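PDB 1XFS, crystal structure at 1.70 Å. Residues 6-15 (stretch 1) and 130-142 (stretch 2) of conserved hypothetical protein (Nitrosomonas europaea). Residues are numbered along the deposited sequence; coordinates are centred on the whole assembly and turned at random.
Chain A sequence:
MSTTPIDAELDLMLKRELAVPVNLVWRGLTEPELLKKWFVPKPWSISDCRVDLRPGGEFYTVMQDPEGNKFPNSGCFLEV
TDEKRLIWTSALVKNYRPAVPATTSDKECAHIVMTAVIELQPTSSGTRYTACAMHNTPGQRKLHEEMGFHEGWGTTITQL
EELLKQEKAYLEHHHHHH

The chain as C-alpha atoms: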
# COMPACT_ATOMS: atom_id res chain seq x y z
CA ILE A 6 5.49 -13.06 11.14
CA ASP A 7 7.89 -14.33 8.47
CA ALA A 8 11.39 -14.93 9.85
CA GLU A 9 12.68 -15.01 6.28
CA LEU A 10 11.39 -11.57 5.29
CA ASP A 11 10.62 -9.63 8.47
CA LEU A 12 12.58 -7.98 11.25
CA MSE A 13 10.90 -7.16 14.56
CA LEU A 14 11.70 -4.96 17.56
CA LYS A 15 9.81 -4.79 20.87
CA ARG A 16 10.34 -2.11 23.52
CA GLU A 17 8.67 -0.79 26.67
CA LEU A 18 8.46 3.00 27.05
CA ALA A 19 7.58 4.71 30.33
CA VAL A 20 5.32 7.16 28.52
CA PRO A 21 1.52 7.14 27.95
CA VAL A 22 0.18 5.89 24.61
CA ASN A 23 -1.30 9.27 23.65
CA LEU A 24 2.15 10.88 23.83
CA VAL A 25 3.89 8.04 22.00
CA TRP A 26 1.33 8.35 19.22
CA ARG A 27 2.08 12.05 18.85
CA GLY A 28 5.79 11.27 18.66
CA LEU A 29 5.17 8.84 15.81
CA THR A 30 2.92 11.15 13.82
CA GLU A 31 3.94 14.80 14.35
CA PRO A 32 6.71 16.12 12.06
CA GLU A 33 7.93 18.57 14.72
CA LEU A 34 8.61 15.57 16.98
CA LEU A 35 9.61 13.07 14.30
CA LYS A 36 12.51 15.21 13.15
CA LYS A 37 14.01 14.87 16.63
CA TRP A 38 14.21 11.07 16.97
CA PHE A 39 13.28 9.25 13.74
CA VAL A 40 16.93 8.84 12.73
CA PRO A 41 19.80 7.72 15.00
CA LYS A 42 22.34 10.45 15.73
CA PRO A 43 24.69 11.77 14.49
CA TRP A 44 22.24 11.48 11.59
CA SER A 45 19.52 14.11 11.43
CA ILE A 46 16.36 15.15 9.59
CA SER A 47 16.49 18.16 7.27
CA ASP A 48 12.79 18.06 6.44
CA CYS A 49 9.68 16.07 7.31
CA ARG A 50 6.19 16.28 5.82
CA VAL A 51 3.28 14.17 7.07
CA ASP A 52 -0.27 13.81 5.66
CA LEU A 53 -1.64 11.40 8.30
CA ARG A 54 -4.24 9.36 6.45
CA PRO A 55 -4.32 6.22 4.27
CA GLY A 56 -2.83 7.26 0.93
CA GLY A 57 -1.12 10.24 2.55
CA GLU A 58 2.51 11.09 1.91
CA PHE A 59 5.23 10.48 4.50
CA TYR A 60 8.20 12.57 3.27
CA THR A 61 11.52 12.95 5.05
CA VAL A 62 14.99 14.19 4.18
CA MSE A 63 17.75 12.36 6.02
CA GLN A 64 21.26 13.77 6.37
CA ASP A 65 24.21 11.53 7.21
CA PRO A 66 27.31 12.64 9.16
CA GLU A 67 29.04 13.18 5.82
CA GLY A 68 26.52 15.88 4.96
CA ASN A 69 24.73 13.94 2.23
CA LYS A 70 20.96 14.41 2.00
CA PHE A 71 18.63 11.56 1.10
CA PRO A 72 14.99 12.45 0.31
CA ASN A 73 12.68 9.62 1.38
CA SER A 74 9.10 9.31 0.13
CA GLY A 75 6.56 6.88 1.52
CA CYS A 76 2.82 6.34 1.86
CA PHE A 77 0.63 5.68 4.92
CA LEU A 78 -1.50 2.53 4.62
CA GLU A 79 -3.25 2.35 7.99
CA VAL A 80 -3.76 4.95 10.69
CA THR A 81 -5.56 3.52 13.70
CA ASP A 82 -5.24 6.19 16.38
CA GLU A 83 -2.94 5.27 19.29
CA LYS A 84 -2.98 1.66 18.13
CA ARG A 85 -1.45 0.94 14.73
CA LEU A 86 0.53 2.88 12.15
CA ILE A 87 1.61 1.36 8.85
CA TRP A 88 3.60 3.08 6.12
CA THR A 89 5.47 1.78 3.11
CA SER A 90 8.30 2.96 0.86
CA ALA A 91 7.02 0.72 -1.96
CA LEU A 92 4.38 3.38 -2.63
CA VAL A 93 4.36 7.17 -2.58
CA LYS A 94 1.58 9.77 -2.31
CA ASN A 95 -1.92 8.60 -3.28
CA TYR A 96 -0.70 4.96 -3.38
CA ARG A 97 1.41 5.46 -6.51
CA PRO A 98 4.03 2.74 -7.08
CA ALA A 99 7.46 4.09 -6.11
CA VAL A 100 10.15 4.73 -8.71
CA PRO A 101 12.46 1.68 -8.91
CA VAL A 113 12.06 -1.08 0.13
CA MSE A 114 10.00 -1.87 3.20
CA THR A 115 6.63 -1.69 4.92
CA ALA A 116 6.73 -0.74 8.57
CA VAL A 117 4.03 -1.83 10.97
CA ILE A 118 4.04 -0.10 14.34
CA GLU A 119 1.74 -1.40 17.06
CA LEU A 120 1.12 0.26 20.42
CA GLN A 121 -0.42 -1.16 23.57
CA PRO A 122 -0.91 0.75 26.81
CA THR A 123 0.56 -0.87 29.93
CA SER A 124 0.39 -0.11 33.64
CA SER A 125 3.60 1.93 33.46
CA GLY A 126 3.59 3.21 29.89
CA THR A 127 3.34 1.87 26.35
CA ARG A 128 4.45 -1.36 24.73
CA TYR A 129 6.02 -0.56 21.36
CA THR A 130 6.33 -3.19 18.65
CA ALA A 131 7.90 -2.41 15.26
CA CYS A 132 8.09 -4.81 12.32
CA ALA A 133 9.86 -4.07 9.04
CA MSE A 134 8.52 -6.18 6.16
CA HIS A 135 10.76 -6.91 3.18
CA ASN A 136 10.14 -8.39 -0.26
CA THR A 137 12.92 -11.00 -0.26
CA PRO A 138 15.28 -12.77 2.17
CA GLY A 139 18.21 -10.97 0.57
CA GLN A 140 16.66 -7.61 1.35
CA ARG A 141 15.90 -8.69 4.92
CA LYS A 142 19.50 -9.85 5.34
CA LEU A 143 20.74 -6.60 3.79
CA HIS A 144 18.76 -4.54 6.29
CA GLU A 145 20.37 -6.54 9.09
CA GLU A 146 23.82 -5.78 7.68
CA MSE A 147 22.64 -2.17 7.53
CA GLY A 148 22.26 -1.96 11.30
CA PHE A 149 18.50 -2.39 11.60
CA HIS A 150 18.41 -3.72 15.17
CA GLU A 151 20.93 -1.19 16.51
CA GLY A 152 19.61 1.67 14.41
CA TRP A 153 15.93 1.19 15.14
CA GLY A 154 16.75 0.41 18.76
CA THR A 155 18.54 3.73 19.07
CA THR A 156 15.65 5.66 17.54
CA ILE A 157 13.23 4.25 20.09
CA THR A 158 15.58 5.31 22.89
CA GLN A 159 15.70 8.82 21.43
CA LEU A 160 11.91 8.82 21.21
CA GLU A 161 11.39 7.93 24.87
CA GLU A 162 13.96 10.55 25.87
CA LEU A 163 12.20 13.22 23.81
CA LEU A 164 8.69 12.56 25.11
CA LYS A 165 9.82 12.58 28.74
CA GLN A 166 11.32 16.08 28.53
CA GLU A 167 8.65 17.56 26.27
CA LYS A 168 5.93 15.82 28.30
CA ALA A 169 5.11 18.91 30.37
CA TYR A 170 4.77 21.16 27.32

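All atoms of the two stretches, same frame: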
# COMPACT_ATOMS: atom_id res chain seq x y z
N ILE A 6 4.09 -13.57 11.29
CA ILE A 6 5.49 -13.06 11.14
C ILE A 6 6.31 -14.04 10.30
O ILE A 6 6.27 -15.25 10.52
CB ILE A 6 6.16 -12.88 12.52
CG1 ILE A 6 7.57 -12.32 12.34
CG2 ILE A 6 6.17 -14.19 13.28
CD1 ILE A 6 7.61 -10.89 11.87
N ASP A 7 7.06 -13.51 9.34
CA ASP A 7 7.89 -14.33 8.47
C ASP A 7 9.35 -14.09 8.81
O ASP A 7 9.90 -13.04 8.48
CB ASP A 7 7.63 -13.97 7.00
CG ASP A 7 8.16 -15.02 6.05
OD1 ASP A 7 9.32 -15.45 6.21
OD2 ASP A 7 7.41 -15.40 5.12
N ALA A 8 9.99 -15.06 9.46
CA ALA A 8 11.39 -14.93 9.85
C ALA A 8 12.33 -14.76 8.66
O ALA A 8 13.46 -14.29 8.82
CB ALA A 8 11.81 -16.16 10.66
N GLU A 9 11.86 -15.13 7.48
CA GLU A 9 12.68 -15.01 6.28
C GLU A 9 12.64 -13.62 5.66
O GLU A 9 13.60 -13.19 5.03
CB GLU A 9 12.23 -16.05 5.24
CG GLU A 9 12.56 -17.48 5.63
CD GLU A 9 14.04 -17.76 5.54
OE1 GLU A 9 14.54 -18.59 6.31
OE2 GLU A 9 14.70 -17.16 4.67
N LEU A 10 11.54 -12.90 5.89
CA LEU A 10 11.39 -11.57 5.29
C LEU A 10 11.19 -10.41 6.26
O LEU A 10 11.34 -9.26 5.86
CB LEU A 10 10.19 -11.59 4.34
CG LEU A 10 10.15 -12.74 3.33
CD1 LEU A 10 8.80 -12.76 2.61
CD2 LEU A 10 11.29 -12.58 2.35
N ASP A 11 10.88 -10.70 7.51
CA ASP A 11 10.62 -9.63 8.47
C ASP A 11 11.58 -9.50 9.63
O ASP A 11 12.18 -10.48 10.08
CB ASP A 11 9.20 -9.81 9.04
CG ASP A 11 8.16 -9.99 7.96
OD1 ASP A 11 8.30 -9.34 6.90
OD2 ASP A 11 7.20 -10.76 8.17
N LEU A 12 11.73 -8.27 10.10
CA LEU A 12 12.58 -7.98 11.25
C LEU A 12 11.68 -7.30 12.27
O LEU A 12 10.92 -6.40 11.92
CB LEU A 12 13.74 -7.07 10.85
CG LEU A 12 14.77 -7.69 9.88
CD1 LEU A 12 15.83 -6.65 9.53
CD2 LEU A 12 15.41 -8.92 10.52
N MSE A 13 11.75 -7.74 13.52
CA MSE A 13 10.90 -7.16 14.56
C MSE A 13 11.70 -6.58 15.73
O MSE A 13 12.82 -6.99 16.00
CB MSE A 13 9.92 -8.21 15.08
CG MSE A 13 8.86 -7.66 16.03
SE MSE A 13 7.57 -8.98 16.63
CE MSE A 13 8.39 -9.47 18.31
N LEU A 14 11.09 -5.61 16.41
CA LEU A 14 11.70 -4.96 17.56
C LEU A 14 10.61 -4.63 18.58
O LEU A 14 9.62 -4.00 18.25
CB LEU A 14 12.41 -3.67 17.13
CG LEU A 14 13.15 -2.86 18.20
CD1 LEU A 14 14.27 -3.69 18.80
CD2 LEU A 14 13.71 -1.60 17.57
N LYS A 15 10.79 -5.07 19.83
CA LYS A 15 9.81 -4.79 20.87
C LYS A 15 10.46 -4.01 22.01
O LYS A 15 11.54 -4.37 22.47
CB LYS A 15 9.21 -6.09 21.42
CG LYS A 15 8.02 -5.86 22.35
CD LYS A 15 7.42 -7.17 22.85
CE LYS A 15 8.35 -7.88 23.83
NZ LYS A 15 8.60 -7.05 25.04
N THR A 130 5.90 -2.08 19.48
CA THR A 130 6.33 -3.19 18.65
C THR A 130 6.47 -2.68 17.21
O THR A 130 5.54 -2.11 16.66
CB THR A 130 5.32 -4.35 18.71
OG1 THR A 130 5.20 -4.81 20.07
CG2 THR A 130 5.77 -5.52 17.85
N ALA A 131 7.66 -2.86 16.63
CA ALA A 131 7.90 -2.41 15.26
C ALA A 131 8.37 -3.57 14.39
O ALA A 131 9.28 -4.31 14.77
CB ALA A 131 8.96 -1.30 15.25
N CYS A 132 7.73 -3.74 13.24
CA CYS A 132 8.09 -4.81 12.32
C CYS A 132 8.36 -4.20 10.95
O CYS A 132 7.56 -3.40 10.45
CB CYS A 132 6.96 -5.84 12.20
SG CYS A 132 7.26 -7.16 10.97
N ALA A 133 9.49 -4.56 10.36
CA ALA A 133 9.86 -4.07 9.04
C ALA A 133 9.71 -5.26 8.10
O ALA A 133 10.38 -6.28 8.27
CB ALA A 133 11.30 -3.56 9.04
N MSE A 134 8.81 -5.12 7.13
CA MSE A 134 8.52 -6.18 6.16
C MSE A 134 9.31 -5.95 4.88
O MSE A 134 9.32 -4.86 4.33
CB MSE A 134 7.03 -6.20 5.83
CG MSE A 134 6.12 -6.36 7.02
SE MSE A 134 4.26 -6.16 6.47
CE MSE A 134 3.99 -7.92 5.81
N HIS A 135 9.98 -7.00 4.40
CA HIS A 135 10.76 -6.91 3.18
C HIS A 135 10.19 -7.81 2.09
O HIS A 135 9.36 -8.67 2.37
CB HIS A 135 12.22 -7.29 3.46
CG HIS A 135 12.82 -6.51 4.57
ND1 HIS A 135 12.70 -6.88 5.89
CD2 HIS A 135 13.50 -5.34 4.57
CE1 HIS A 135 13.27 -5.97 6.66
NE2 HIS A 135 13.76 -5.02 5.88
N ASN A 136 10.65 -7.61 0.85
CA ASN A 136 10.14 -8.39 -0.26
C ASN A 136 10.87 -9.71 -0.50
O ASN A 136 10.29 -10.64 -1.05
CB ASN A 136 10.12 -7.54 -1.55
CG ASN A 136 11.45 -6.85 -1.85
OD1 ASN A 136 11.47 -5.79 -2.47
ND2 ASN A 136 12.55 -7.46 -1.42
N THR A 137 12.12 -9.80 -0.06
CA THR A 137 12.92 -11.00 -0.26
C THR A 137 13.87 -11.23 0.91
O THR A 137 14.18 -10.31 1.67
CB THR A 137 13.77 -10.89 -1.53
OG1 THR A 137 14.61 -9.73 -1.43
CG2 THR A 137 12.88 -10.76 -2.76
N PRO A 138 14.36 -12.47 1.08
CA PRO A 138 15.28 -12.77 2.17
C PRO A 138 16.56 -11.95 2.05
O PRO A 138 17.13 -11.51 3.06
CB PRO A 138 15.55 -14.27 2.00
CG PRO A 138 14.27 -14.77 1.39
CD PRO A 138 13.97 -13.70 0.37
N GLY A 139 17.01 -11.74 0.81
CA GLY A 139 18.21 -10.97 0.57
C GLY A 139 18.10 -9.54 1.06
O GLY A 139 19.06 -8.96 1.56
N GLN A 140 16.91 -8.97 0.90
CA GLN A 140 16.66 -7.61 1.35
C GLN A 140 16.59 -7.58 2.87
O GLN A 140 17.08 -6.64 3.50
CB GLN A 140 15.35 -7.09 0.74
CG GLN A 140 15.49 -6.63 -0.72
CD GLN A 140 15.53 -5.11 -0.86
OE1 GLN A 140 14.51 -4.43 -0.68
NE2 GLN A 140 16.71 -4.58 -1.15
N ARG A 141 16.00 -8.61 3.47
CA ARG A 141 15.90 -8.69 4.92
C ARG A 141 17.31 -8.77 5.50
O ARG A 141 17.66 -8.06 6.44
CB ARG A 141 15.12 -9.94 5.35
CG ARG A 141 14.79 -9.98 6.84
CD ARG A 141 14.91 -11.38 7.43
NE ARG A 141 16.31 -11.76 7.61
CZ ARG A 141 16.92 -12.73 6.93
NH1 ARG A 141 18.20 -13.00 7.18
NH2 ARG A 141 16.26 -13.44 6.02
N LYS A 142 18.12 -9.65 4.91
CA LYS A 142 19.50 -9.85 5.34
C LYS A 142 20.28 -8.55 5.18
O LYS A 142 21.07 -8.17 6.06
CB LYS A 142 20.14 -10.96 4.51
CG LYS A 142 21.56 -11.34 4.91
CD LYS A 142 21.60 -11.95 6.30
CE LYS A 142 23.01 -12.44 6.63
NZ LYS A 142 23.07 -13.08 7.97
O HOH W 1 17.03 -16.29 5.00

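Residues 11-15 and 130-134 run as neighbouring antiparallel strands, their axes 4.6 Å apart at closest approach and their directions 167° apart. Two hydrogen-bonded pairs hold the register. Leu 12 N donates to Ala 133 O (3.0 Å) and Ala 133 N to Leu 12 O (2.8 Å); two residues further along the first strand, Leu 14 N donates to Ala 131 O and Ala 131 N to Leu 14 O, both at 2.8 Å. The amide and carbonyl of all four residues are thus satisfied across the interface. The pair between them, Met 13 with Cys 132, and the pairs beyond, Asp 11 with Met 134 and Lys 15 with Thr 130, are non-hydrogen-bonded, and there CA-H groups approach the same carbonyls, as where Met 13 CA lies 3.3 Å from Ala 131 O.

Side chains alternate between the two faces of the sheet. On the face that carries Asp 11 and Cys 132, Cys 132 SG meets Asp 11 CB at 3.8 Å and, from the preceding loop, Ile 6 CD1 at 3.9 Å.

Before the first strand, the chain turns around Asp 7. Its carbonyl O accepts from Asp 11 N (2.7 Å) and Leu 10 N (3.1 Å), while its carboxylate OD1 takes Glu 9 N at 2.9 Å and, weakly, Leu 10 N at 3.4 Å. Asp 11 OD2 returns a bond to the turn by accepting from Asp 7 N (3.0 Å); both carboxylate oxygens of Asp 11 also have hydrogen-bond partners elsewhere in the structure.

This turn presents two carbonyls to stretch 2. Leu 10 O accepts two hydrogen bonds from one residue, His 135: the backbone N donates at 3.0 Å and the ring ND1 at 2.7 Å. The second bond fixes ND1 as protonated and places the carbonyl at the ring edge; NE2 also has a hydrogen-bond partner, just outside the stretches. Glu 9 O accepts from Arg 141 NH2 (2.8 Å), near the guanidinium plane, while Arg 141 NE and NH1 are hydrogen-bonded elsewhere in the structure. The Glu 9 carboxylate stops short of a salt bridge, with OE2 4.3 Å from Arg 141 NH2, but a water links them, donating to OE2 at 2.5 Å and accepting from NH2 at 3.1 Å.

The helix bearing Arg 141 begins after Thr 137, whose OG1 caps it by accepting a weak bond from Gln 140 N (3.4 Å). Against its start packs Leu 10, with CD2 3.5 Å from Pro 138 CD, while the aliphatic part of Arg 141 covers Leu 12, CG to CG at 3.8 Å.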